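Local atomic coordinates of alpha-pyrone synthesis polyketide synthase-like Pks18 (Mycobacterium tuberculosis, PDB entry 1TED), a protein that probably extends medium- and long-chain acyl-CoA starters with malonyl-CoA units to make tri- and tetraketide alpha-pyrones. Residues Ser50-Arg55 against Arg71-Ser76; Ala176-Ala181 against Ser351-Leu356; Ser251-Leu256 against Ala290-Glu295. All coordinates share one frame; numbering follows the deposited sequence.

How the contacts relate
The three contacts sample a thiolase fold from its centre to its margins, and no helix or strand takes part in two of them. Contact 2 is the true core: its centre lies about 3 Å from that of the chain, and aliphatic groups of buried residues meet between two helices. Contact 3, about 16 Å from it between centres, is partly buried and sets a helix against a strand of the large sheet. Glu-384 of strand 382-390 connects the two, touching Met-179 and hydrogen-bonding to Ser-254. Contact 1 stands about 23 Å from the chain centre yet is buried. It alone uses an aromatic face, beside bound myristic acid; the others rely mainly on methyls and methylenes.

Contact 1 (Ser50-Arg55 against Arg71-Ser76); sequences SDAADR and RVYQKS
Tyr-73 lays its ring against Ala-53, joining two short helices, 49-57 and 68-74, in the N-terminal half of a thiolase-fold polyketide synthase. The backbones come close, with 6.2 Å between the CA atoms of these two residues, a spacing that the small alanine side chains allow. Along 71-76, Val-72 comes first and faces another way: its side chain packs on Val-218 and Val-219, joining helix 68-74 to helix 215-223. Tyr-73 then carries the contact itself. Its first torsion, chi1 -99°, departs from the staggered values and sets the ring broadside to helix 49-57. A CH-pi contact results, with Ala-53 CA 4.0 Å from the ring centroid of Tyr-73 and only 8° off the ring normal. The methyl of the same alanine sits over the root of the ring, Ala-53 CB to Tyr-73 CG 3.7 Å, while Ala-52 CB approaches more loosely and obliquely at 4.4 Å from Tyr-73 CE1. The tyrosine also touches the bound myristic acid and lies near His-221, a probable substrate-binding residue, so this helix pair borders the ligand site. Further on, Ser-76 is buried and its hydroxyl is gripped by three bonds: it accepts from Gln-49 NE2 and Ile-78 N, and Ser-76 OG donates to Tyr-73 O at 2.8 Å, tilted 26° from the carbonyl plane.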
ATOM      1  N   SER A  50      -1.406 -25.708  23.480  1.00 38.60           N
ATOM      2  CA  SER A  50      -1.338 -27.141  23.754  1.00 42.01           C
ATOM      3  C   SER A  50      -2.511 -27.835  23.061  1.00 42.62           C
ATOM      4  O   SER A  50      -2.319 -28.834  22.368  1.00 41.58           O
ATOM      5  CB  SER A  50      -1.393 -27.407  25.260  1.00 43.52           C
ATOM      6  OG  SER A  50      -0.291 -26.805  25.919  1.00 47.08           O
ATOM      7  N   ASP A  51      -3.720 -27.304  23.242  1.00 43.70           N
ATOM      8  CA  ASP A  51      -4.897 -27.883  22.593  1.00 44.90           C
ATOM      9  C   ASP A  51      -4.711 -27.810  21.070  1.00 43.95           C
ATOM     10  O   ASP A  51      -4.982 -28.777  20.357  1.00 44.42           O
ATOM     11  CB  ASP A  51      -6.180 -27.136  22.993  1.00 48.43           C
ATOM     12  CG  ASP A  51      -6.428 -27.146  24.496  1.00 50.68           C
ATOM     13  OD1 ASP A  51      -6.246 -28.202  25.134  1.00 52.85           O
ATOM     14  OD2 ASP A  51      -6.822 -26.096  25.045  1.00 55.08           O
ATOM     15  N   ALA A  52      -4.236 -26.669  20.578  1.00 41.81           N
ATOM     16  CA  ALA A  52      -4.007 -26.499  19.147  1.00 41.64           C
ATOM     17  C   ALA A  52      -3.115 -27.618  18.618  1.00 42.50           C
ATOM     18  O   ALA A  52      -3.426 -28.235  17.596  1.00 43.02           O
ATOM     19  CB  ALA A  52      -3.359 -25.142  18.865  1.00 39.22           C
ATOM     20  N   ALA A  53      -2.003 -27.874  19.306  1.00 42.39           N
ATOM     21  CA  ALA A  53      -1.078 -28.925  18.888  1.00 43.10           C
ATOM     22  C   ALA A  53      -1.789 -30.280  18.775  1.00 44.66           C
ATOM     23  O   ALA A  53      -1.651 -30.989  17.767  1.00 45.50           O
ATOM     24  CB  ALA A  53       0.087 -29.021  19.867  1.00 40.64           C
ATOM     25  N   ASP A  54      -2.557 -30.639  19.799  1.00 46.29           N
ATOM     26  CA  ASP A  54      -3.273 -31.912  19.774  1.00 47.75           C
ATOM     27  C   ASP A  54      -4.292 -31.975  18.637  1.00 47.94           C
ATOM     28  O   ASP A  54      -4.367 -32.969  17.918  1.00 48.83           O
ATOM     29  CB  ASP A  54      -3.980 -32.168  21.111  1.00 47.38           C
ATOM     30  CG  ASP A  54      -3.007 -32.329  22.265  1.00 48.57           C
ATOM     31  OD1 ASP A  54      -1.973 -33.017  22.089  1.00 48.94           O
ATOM     32  OD2 ASP A  54      -3.285 -31.774  23.351  1.00 46.69           O
ATOM     33  N   ARG A  55      -5.065 -30.910  18.464  1.00 48.12           N
ATOM     34  CA  ARG A  55      -6.080 -30.887  17.419  1.00 49.15           C
ATOM     35  C   ARG A  55      -5.501 -30.866  16.008  1.00 48.87           C
ATOM     36  O   ARG A  55      -6.119 -31.372  15.071  1.00 47.74           O
ATOM     37  CB  ARG A  55      -7.027 -29.708  17.655  1.00 51.49           C
ATOM     38  CG  ARG A  55      -7.623 -29.764  19.050  1.00 56.59           C
ATOM     39  CD  ARG A  55      -8.743 -28.774  19.311  1.00 60.79           C
ATOM     40  NE  ARG A  55      -9.100 -28.812  20.730  1.00 65.00           N
ATOM     41  CZ  ARG A  55     -10.110 -28.147  21.279  1.00 66.19           C
ATOM     42  NH1 ARG A  55     -10.888 -27.378  20.528  1.00 67.69           N
ATOM     43  NH2 ARG A  55     -10.337 -28.244  22.585  1.00 66.60           N
ATOM     44  N   ARG A  71       6.660 -31.414  18.069  1.00 58.00           N
ATOM     45  CA  ARG A  71       7.949 -30.719  18.135  1.00 59.19           C
ATOM     46  C   ARG A  71       7.777 -29.265  17.712  1.00 58.91           C
ATOM     47  O   ARG A  71       8.095 -28.336  18.457  1.00 58.77           O
ATOM     48  CB  ARG A  71       8.967 -31.371  17.196  1.00 60.15           C
ATOM     49  CG  ARG A  71       9.138 -32.861  17.364  1.00 62.59           C
ATOM     50  CD  ARG A  71      10.038 -33.416  16.270  1.00 65.25           C
ATOM     51  NE  ARG A  71       9.651 -34.773  15.898  1.00 67.59           N
ATOM     52  CZ  ARG A  71       9.868 -35.312  14.702  1.00 68.90           C
ATOM     53  NH1 ARG A  71      10.480 -34.607  13.757  1.00 70.49           N
ATOM     54  NH2 ARG A  71       9.449 -36.545  14.443  1.00 69.68           N
ATOM     55  N   VAL A  72       7.270 -29.090  16.497  1.00 58.11           N
ATOM     56  CA  VAL A  72       7.047 -27.772  15.926  1.00 57.93           C
ATOM     57  C   VAL A  72       5.933 -27.025  16.654  1.00 57.47           C
ATOM     58  O   VAL A  72       5.246 -26.195  16.066  1.00 61.40           O
ATOM     59  CB  VAL A  72       6.695 -27.889  14.414  1.00 57.56           C
ATOM     60  CG1 VAL A  72       5.395 -28.649  14.243  1.00 59.79           C
ATOM     61  CG2 VAL A  72       6.600 -26.510  13.776  1.00 57.12           C
ATOM     62  N   TYR A  73       5.745 -27.321  17.932  1.00 55.08           N
ATOM     63  CA  TYR A  73       4.713 -26.653  18.722  1.00 52.77           C
ATOM     64  C   TYR A  73       5.231 -26.384  20.121  1.00 51.75           C
ATOM     65  O   TYR A  73       4.947 -25.335  20.701  1.00 50.93           O
ATOM     66  CB  TYR A  73       3.426 -27.496  18.782  1.00 52.08           C
ATOM     67  CG  TYR A  73       2.361 -27.048  17.795  1.00 50.12           C
ATOM     68  CD1 TYR A  73       1.555 -25.943  18.062  1.00 48.04           C
ATOM     69  CD2 TYR A  73       2.206 -27.695  16.568  1.00 48.80           C
ATOM     70  CE1 TYR A  73       0.627 -25.488  17.124  1.00 48.47           C
ATOM     71  CE2 TYR A  73       1.284 -27.249  15.626  1.00 47.42           C
ATOM     72  CZ  TYR A  73       0.502 -26.146  15.909  1.00 47.87           C
ATOM     73  OH  TYR A  73      -0.379 -25.685  14.958  1.00 47.94           O
ATOM     74  N   GLN A  74       5.994 -27.327  20.667  1.00 49.37           N
ATOM     75  CA  GLN A  74       6.549 -27.122  21.990  1.00 49.69           C
ATOM     76  C   GLN A  74       7.746 -26.188  21.863  1.00 46.78           C
ATOM     77  O   GLN A  74       8.223 -25.635  22.853  1.00 47.11           O
ATOM     78  CB  GLN A  74       6.961 -28.451  22.637  1.00 52.66           C
ATOM     79  CG  GLN A  74       7.848 -29.340  21.788  1.00 56.77           C
ATOM     80  CD  GLN A  74       8.219 -30.631  22.501  1.00 60.19           C
ATOM     81  OE1 GLN A  74       7.350 -31.352  23.006  1.00 60.13           O
ATOM     82  NE2 GLN A  74       9.515 -30.935  22.543  1.00 62.20           N
ATOM     83  N   LYS A  75       8.217 -26.002  20.633  1.00 43.18           N
ATOM     84  CA  LYS A  75       9.352 -25.119  20.388  1.00 42.03           C
ATOM     85  C   LYS A  75       8.905 -23.725  19.924  1.00 39.86           C
ATOM     86  O   LYS A  75       9.731 -22.887  19.577  1.00 39.72           O
ATOM     87  CB  LYS A  75      10.294 -25.749  19.353  1.00 40.92           C
ATOM     88  N   SER A  76       7.600 -23.473  19.936  1.00 38.15           N
ATOM     89  CA  SER A  76       7.071 -22.181  19.498  1.00 35.85           C
ATOM     90  C   SER A  76       7.204 -21.076  20.543  1.00 34.15           C
ATOM     91  O   SER A  76       7.321 -19.907  20.201  1.00 35.71           O
ATOM     92  CB  SER A  76       5.598 -22.323  19.129  1.00 34.94           C
ATOM     93  OG  SER A  76       4.808 -22.531  20.288  1.00 36.38           O
TER

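Contact 2 (Ala176-Ala181 against Ser351-Leu356)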
ATOM      1  N   ALA A 176       6.809  -5.894   9.234  1.00 26.63           N
ATOM      2  CA  ALA A 176       7.357  -4.566   9.522  1.00 26.88           C
ATOM      3  C   ALA A 176       6.507  -3.404   8.998  1.00 25.82           C
ATOM      4  O   ALA A 176       6.936  -2.252   9.044  1.00 25.79           O
ATOM      5  CB  ALA A 176       8.786  -4.460   8.962  1.00 24.04           C
ATOM      6  N   ALA A 177       5.298  -3.703   8.533  1.00 25.96           N
ATOM      7  CA  ALA A 177       4.419  -2.679   7.956  1.00 26.38           C
ATOM      8  C   ALA A 177       3.991  -1.536   8.889  1.00 26.29           C
ATOM      9  O   ALA A 177       3.657  -0.444   8.428  1.00 26.33           O
ATOM     10  CB  ALA A 177       3.190  -3.347   7.342  1.00 26.48           C
ATOM     11  N   ALA A 178       3.994  -1.770  10.196  1.00 23.99           N
ATOM     12  CA  ALA A 178       3.610  -0.710  11.112  1.00 23.03           C
ATOM     13  C   ALA A 178       4.600   0.432  10.971  1.00 22.87           C
ATOM     14  O   ALA A 178       4.224   1.592  11.114  1.00 23.15           O
ATOM     15  CB  ALA A 178       3.589  -1.213  12.544  1.00 19.47           C
ATOM     16  N   MET A 179       5.860   0.107  10.683  1.00 23.48           N
ATOM     17  CA  MET A 179       6.896   1.129  10.510  1.00 24.39           C
ATOM     18  C   MET A 179       6.740   1.938   9.215  1.00 25.75           C
ATOM     19  O   MET A 179       6.925   3.158   9.224  1.00 26.06           O
ATOM     20  CB  MET A 179       8.294   0.501  10.548  1.00 26.57           C
ATOM     21  CG  MET A 179       8.704  -0.054  11.914  1.00 27.62           C
ATOM     22  SD  MET A 179       8.748   1.196  13.215  1.00 30.71           S
ATOM     23  CE  MET A 179       7.121   1.042  13.924  1.00 30.67           C
ATOM     24  N   ASN A 180       6.409   1.265   8.110  1.00 25.81           N
ATOM     25  CA  ASN A 180       6.222   1.944   6.822  1.00 28.08           C
ATOM     26  C   ASN A 180       4.999   2.849   6.948  1.00 29.45           C
ATOM     27  O   ASN A 180       4.996   3.989   6.472  1.00 27.54           O
ATOM     28  CB  ASN A 180       5.974   0.933   5.689  1.00 28.40           C
ATOM     29  CG  ASN A 180       7.134  -0.037   5.491  1.00 31.18           C
ATOM     30  OD1 ASN A 180       8.152   0.297   4.880  1.00 32.00           O
ATOM     31  ND2 ASN A 180       6.982  -1.248   6.013  1.00 30.28           N
ATOM     32  N   ALA A 181       3.963   2.323   7.600  1.00 29.05           N
ATOM     33  CA  ALA A 181       2.724   3.056   7.808  1.00 29.82           C
ATOM     34  C   ALA A 181       2.986   4.278   8.699  1.00 31.13           C
ATOM     35  O   ALA A 181       2.613   5.405   8.359  1.00 30.75           O
ATOM     36  CB  ALA A 181       1.676   2.133   8.443  1.00 29.26           C
ATOM     37  N   SER A 351       2.038  -6.813  15.951  1.00 27.72           N
ATOM     38  CA  SER A 351       2.856  -7.156  17.112  1.00 27.88           C
ATOM     39  C   SER A 351       3.763  -6.080  17.684  1.00 28.61           C
ATOM     40  O   SER A 351       3.849  -5.909  18.899  1.00 30.63           O
ATOM     41  CB  SER A 351       3.663  -8.412  16.811  1.00 25.75           C
ATOM     42  OG  SER A 351       2.786  -9.493  16.546  1.00 24.68           O
ATOM     43  N   LEU A 352       4.440  -5.346  16.820  1.00 28.58           N
ATOM     44  CA  LEU A 352       5.321  -4.305  17.301  1.00 25.84           C
ATOM     45  C   LEU A 352       4.534  -3.313  18.163  1.00 24.65           C
ATOM     46  O   LEU A 352       5.023  -2.847  19.186  1.00 21.70           O
ATOM     47  CB  LEU A 352       5.971  -3.604  16.102  1.00 27.74           C
ATOM     48  CG  LEU A 352       7.342  -2.961  16.303  1.00 30.44           C
ATOM     49  CD1 LEU A 352       8.259  -3.915  17.045  1.00 26.62           C
ATOM     50  CD2 LEU A 352       7.930  -2.594  14.938  1.00 30.84           C
ATOM     51  N   ILE A 353       3.298  -3.011  17.776  1.00 24.73           N
ATOM     52  CA  ILE A 353       2.510  -2.051  18.550  1.00 24.99           C
ATOM     53  C   ILE A 353       1.999  -2.613  19.884  1.00 24.22           C
ATOM     54  O   ILE A 353       1.834  -1.867  20.846  1.00 19.89           O
ATOM     55  CB  ILE A 353       1.355  -1.473  17.694  1.00 25.97           C
ATOM     56  CG1 ILE A 353       1.949  -0.697  16.513  1.00 24.63           C
ATOM     57  CG2 ILE A 353       0.500  -0.532  18.520  1.00 23.96           C
ATOM     58  CD1 ILE A 353       0.947  -0.296  15.465  1.00 30.72           C
ATOM     59  N   PHE A 354       1.773  -3.925  19.950  1.00 25.50           N
ATOM     60  CA  PHE A 354       1.352  -4.553  21.203  1.00 26.42           C
ATOM     61  C   PHE A 354       2.534  -4.421  22.151  1.00 27.69           C
ATOM     62  O   PHE A 354       2.375  -4.190  23.347  1.00 28.31           O
ATOM     63  CB  PHE A 354       1.053  -6.037  21.008  1.00 26.99           C
ATOM     64  CG  PHE A 354      -0.387  -6.343  20.740  1.00 28.97           C
ATOM     65  CD1 PHE A 354      -1.058  -5.742  19.684  1.00 29.24           C
ATOM     66  CD2 PHE A 354      -1.055  -7.295  21.503  1.00 30.64           C
ATOM     67  CE1 PHE A 354      -2.380  -6.090  19.383  1.00 30.50           C
ATOM     68  CE2 PHE A 354      -2.376  -7.653  21.213  1.00 32.62           C
ATOM     69  CZ  PHE A 354      -3.040  -7.047  20.144  1.00 30.70           C
ATOM     70  N   VAL A 355       3.729  -4.570  21.591  1.00 28.31           N
ATOM     71  CA  VAL A 355       4.960  -4.471  22.357  1.00 26.55           C
ATOM     72  C   VAL A 355       5.152  -3.092  22.965  1.00 26.45           C
ATOM     73  O   VAL A 355       5.495  -2.963  24.140  1.00 27.16           O
ATOM     74  CB  VAL A 355       6.167  -4.811  21.470  1.00 25.40           C
ATOM     75  CG1 VAL A 355       7.465  -4.431  22.169  1.00 26.16           C
ATOM     76  CG2 VAL A 355       6.151  -6.296  21.164  1.00 25.52           C
ATOM     77  N   LEU A 356       4.927  -2.066  22.154  1.00 26.85           N
ATOM     78  CA  LEU A 356       5.070  -0.681  22.571  1.00 26.53           C
ATOM     79  C   LEU A 356       4.090  -0.347  23.697  1.00 27.18           C
ATOM     80  O   LEU A 356       4.459   0.328  24.658  1.00 27.11           O
ATOM     81  CB  LEU A 356       4.873   0.230  21.346  1.00 28.25           C
ATOM     82  CG  LEU A 356       5.211   1.729  21.327  1.00 31.42           C
ATOM     83  CD1 LEU A 356       4.132   2.484  22.045  1.00 34.18           C
ATOM     84  CD2 LEU A 356       6.566   2.002  21.964  1.00 32.11           C
TER
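Ala-178 and Leu-352 mark the closest approach of the two helical backbones, their CA atoms 7.4 Å apart, a distance that leaves room for one layer of side chains between helices 177-191 and 349-361. That layer is wholly apolar and is built from two pairs. In the first, a short side chain receives a long one: Ala-178 directs its CB at the opposite helix, and Ile-353 reaches across to it. The isoleucine arm is extended, chi2 169°, and thereby carries its tip to the alanine, Ile-353 CD1 lying 4.0 Å from Ala-178 CB. In the second pair, Met-179 and Leu-352 cross at about a right angle. Bends at chi2 and chi3 (94°) fold the end of the methionine chain back, so that CE joins CG at a single methyl: Met-179 CE is 3.9 Å from Leu-352 CD2, and Met-179 CG is 4.0 Å from that same Leu-352 CD2. No hydrogen bond crosses between the segments; the contact is van der Waals and hydrophobic, and all four residues are buried. Strands of the sheet flank the pair: Ile-353 also packs on Leu-38 of strand 32-41, and Met-179 on Glu-384 of strand 382-390. Leu-352 has its side chain about 8 Å from that of Cys-175, the probable nucleophile, which immediately precedes the segment 176-181. Two central helices, one from each half of the chain, packed together at the centre of the layered alpha/beta core, with the probable nucleophile just ahead of one of them, are characteristic of the thiolase fold.

Contact 3 (Ser251-Leu256 against Ala290-Glu295); sequences SSFSQL and APVVTE
Gln-255 and Phe-253 together receive Val-292, where helix 281-299 lies on one face of the large sheet in the C-terminal half of this thiolase fold. The glutamine shows how a polar residue can pack through its aliphatic part. Its CB points toward the helix and rests against both valine methyls, Gln-255 CB to Val-292 CG1 measuring 3.7 Å. One bond further the approach tightens, with Gln-255 CG only 3.3 Å from Val-292 CG1, a close meeting for two carbons, and 3.7 Å from Val-292 CG2. The chain then bends at chi2 (-71°), which turns the amide aside, and CD and the atoms beyond it leave the valine to the methylenes. Val-292 CG1 reaches a second neighbour two residues back along the strand: Phe-253 CD1 lies 3.8 Å from it, approached obliquely. The ring is brought there by chi1 61°, which places CG between the backbone N and the carbonyl carbon. Val-293 of the helix packs on Phe-375 of strand 370-378, which Phe-253 also touches, so the helix meets more than one strand. On the sheet's other face Ser-254 OG bonds to Glu-384, while backbone hydrogen bonds from Leu-256 reach the second subunit. The helix is kinked at Pro-291, whose N makes no bond to the preceding turn. Just before it, Ala-290 O takes two donors: Thr-294 N at 2.9 Å, and Thr-294 OG1 at 2.8 Å, the latter lying above the carbonyl plane, 41° out of it.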
ATOM      1  N   SER A 251      13.459   9.081  15.272  1.00 33.30           N
ATOM      2  CA  SER A 251      14.106   8.777  14.000  1.00 33.33           C
ATOM      3  C   SER A 251      13.690   7.409  13.470  1.00 34.19           C
ATOM      4  O   SER A 251      13.517   6.467  14.242  1.00 35.13           O
ATOM      5  CB  SER A 251      15.631   8.826  14.184  1.00 34.06           C
ATOM      6  OG  SER A 251      16.317   8.710  12.949  1.00 37.61           O
ATOM      7  N   SER A 252      13.516   7.296  12.156  1.00 34.28           N
ATOM      8  CA  SER A 252      13.132   6.017  11.566  1.00 34.84           C
ATOM      9  C   SER A 252      14.209   5.562  10.581  1.00 33.53           C
ATOM     10  O   SER A 252      15.001   6.371  10.104  1.00 36.14           O
ATOM     11  CB  SER A 252      11.763   6.127  10.885  1.00 34.69           C
ATOM     12  OG  SER A 252      11.799   7.007   9.782  1.00 37.89           O
ATOM     13  N   PHE A 253      14.250   4.269  10.284  1.00 32.91           N
ATOM     14  CA  PHE A 253      15.273   3.731   9.383  1.00 32.01           C
ATOM     15  C   PHE A 253      14.812   2.475   8.648  1.00 30.07           C
ATOM     16  O   PHE A 253      13.953   1.740   9.128  1.00 28.90           O
ATOM     17  CB  PHE A 253      16.546   3.416  10.183  1.00 33.60           C
ATOM     18  CG  PHE A 253      16.344   2.382  11.274  1.00 33.89           C
ATOM     19  CD1 PHE A 253      16.428   1.018  10.990  1.00 33.53           C
ATOM     20  CD2 PHE A 253      16.029   2.774  12.577  1.00 33.24           C
ATOM     21  CE1 PHE A 253      16.201   0.063  11.984  1.00 33.86           C
ATOM     22  CE2 PHE A 253      15.798   1.826  13.580  1.00 32.69           C
ATOM     23  CZ  PHE A 253      15.885   0.468  13.284  1.00 32.62           C
ATOM     24  N   SER A 254      15.396   2.250   7.480  1.00 30.19           N
ATOM     25  CA  SER A 254      15.085   1.094   6.653  1.00 32.49           C
ATOM     26  C   SER A 254      16.412   0.579   6.110  1.00 33.87           C
ATOM     27  O   SER A 254      17.327   1.356   5.854  1.00 35.24           O
ATOM     28  CB  SER A 254      14.203   1.485   5.463  1.00 32.43           C
ATOM     29  OG  SER A 254      13.153   2.365   5.835  1.00 35.63           O
ATOM     30  N   GLN A 255      16.519  -0.731   5.943  1.00 34.03           N
ATOM     31  CA  GLN A 255      17.733  -1.318   5.404  1.00 33.98           C
ATOM     32  C   GLN A 255      17.442  -2.609   4.667  1.00 32.49           C
ATOM     33  O   GLN A 255      17.035  -3.601   5.274  1.00 30.94           O
ATOM     34  CB  GLN A 255      18.740  -1.602   6.514  1.00 37.20           C
ATOM     35  CG  GLN A 255      19.805  -0.537   6.677  1.00 43.13           C
ATOM     36  CD  GLN A 255      20.796  -0.519   5.533  1.00 43.87           C
ATOM     37  OE1 GLN A 255      21.309  -1.555   5.126  1.00 47.50           O
ATOM     38  NE2 GLN A 255      21.081   0.665   5.020  1.00 47.45           N
ATOM     39  N   LEU A 256      17.636  -2.586   3.356  1.00 30.43           N
ATOM     40  CA  LEU A 256      17.439  -3.776   2.548  1.00 29.74           C
ATOM     41  C   LEU A 256      18.738  -4.531   2.805  1.00 29.27           C
ATOM     42  O   LEU A 256      19.818  -3.944   2.691  1.00 29.75           O
ATOM     43  CB  LEU A 256      17.347  -3.402   1.065  1.00 29.02           C
ATOM     44  CG  LEU A 256      16.410  -4.160   0.118  1.00 32.48           C
ATOM     45  CD1 LEU A 256      16.910  -3.963  -1.323  1.00 30.89           C
ATOM     46  CD2 LEU A 256      16.354  -5.641   0.455  1.00 30.59           C
ATOM     47  N   ALA A 290      22.548  -5.741  14.240  1.00 30.30           N
ATOM     48  CA  ALA A 290      23.624  -4.925  14.805  1.00 31.35           C
ATOM     49  C   ALA A 290      24.146  -3.764  13.940  1.00 31.34           C
ATOM     50  O   ALA A 290      24.158  -2.624  14.378  1.00 31.89           O
ATOM     51  CB  ALA A 290      24.784  -5.820  15.220  1.00 30.43           C
ATOM     52  N   PRO A 291      24.588  -4.037  12.703  1.00 32.66           N
ATOM     53  CA  PRO A 291      25.090  -2.927  11.886  1.00 32.48           C
ATOM     54  C   PRO A 291      24.104  -1.782  11.616  1.00 33.12           C
ATOM     55  O   PRO A 291      24.479  -0.609  11.693  1.00 31.23           O
ATOM     56  CB  PRO A 291      25.582  -3.624  10.615  1.00 32.03           C
ATOM     57  CG  PRO A 291      24.762  -4.866  10.554  1.00 33.43           C
ATOM     58  CD  PRO A 291      24.686  -5.315  11.981  1.00 33.32           C
ATOM     59  N   VAL A 292      22.847  -2.108  11.322  1.00 32.96           N
ATOM     60  CA  VAL A 292      21.853  -1.068  11.069  1.00 33.33           C
ATOM     61  C   VAL A 292      21.516  -0.290  12.349  1.00 33.17           C
ATOM     62  O   VAL A 292      21.497   0.945  12.351  1.00 31.49           O
ATOM     63  CB  VAL A 292      20.545  -1.653  10.520  1.00 33.52           C
ATOM     64  CG1 VAL A 292      19.705  -0.547   9.932  1.00 33.98           C
ATOM     65  CG2 VAL A 292      20.845  -2.707   9.487  1.00 38.30           C
ATOM     66  N   VAL A 293      21.249  -1.015  13.436  1.00 31.16           N
ATOM     67  CA  VAL A 293      20.916  -0.372  14.701  1.00 30.79           C
ATOM     68  C   VAL A 293      22.060   0.496  15.205  1.00 29.56           C
ATOM     69  O   VAL A 293      21.839   1.585  15.732  1.00 30.09           O
ATOM     70  CB  VAL A 293      20.552  -1.415  15.777  1.00 29.89           C
ATOM     71  CG1 VAL A 293      20.526  -0.770  17.153  1.00 28.31           C
ATOM     72  CG2 VAL A 293      19.193  -2.024  15.452  1.00 30.51           C
ATOM     73  N   THR A 294      23.285   0.014  15.037  1.00 29.15           N
ATOM     74  CA  THR A 294      24.462   0.754  15.478  1.00 29.42           C
ATOM     75  C   THR A 294      24.680   2.032  14.668  1.00 28.83           C
ATOM     76  O   THR A 294      25.015   3.083  15.221  1.00 29.12           O
ATOM     77  CB  THR A 294      25.734  -0.111  15.370  1.00 30.63           C
ATOM     78  OG1 THR A 294      25.631  -1.222  16.265  1.00 31.68           O
ATOM     79  CG2 THR A 294      26.978   0.719  15.723  1.00 31.36           C
ATOM     80  N   GLU A 295      24.494   1.940  13.358  1.00 29.48           N
ATOM     81  CA  GLU A 295      24.682   3.100  12.502  1.00 31.54           C
ATOM     82  C   GLU A 295      23.640   4.177  12.796  1.00 31.25           C
ATOM     83  O   GLU A 295      23.979   5.361  12.885  1.00 30.71           O
ATOM     84  CB  GLU A 295      24.620   2.693  11.028  1.00 33.72           C
ATOM     85  CG  GLU A 295      25.326   3.673  10.115  1.00 42.10           C
ATOM     86  CD  GLU A 295      26.835   3.703  10.339  1.00 46.37           C
ATOM     87  OE1 GLU A 295      27.276   3.731  11.507  1.00 48.08           O
ATOM     88  OE2 GLU A 295      27.591   3.709   9.343  1.00 52.02           O
TER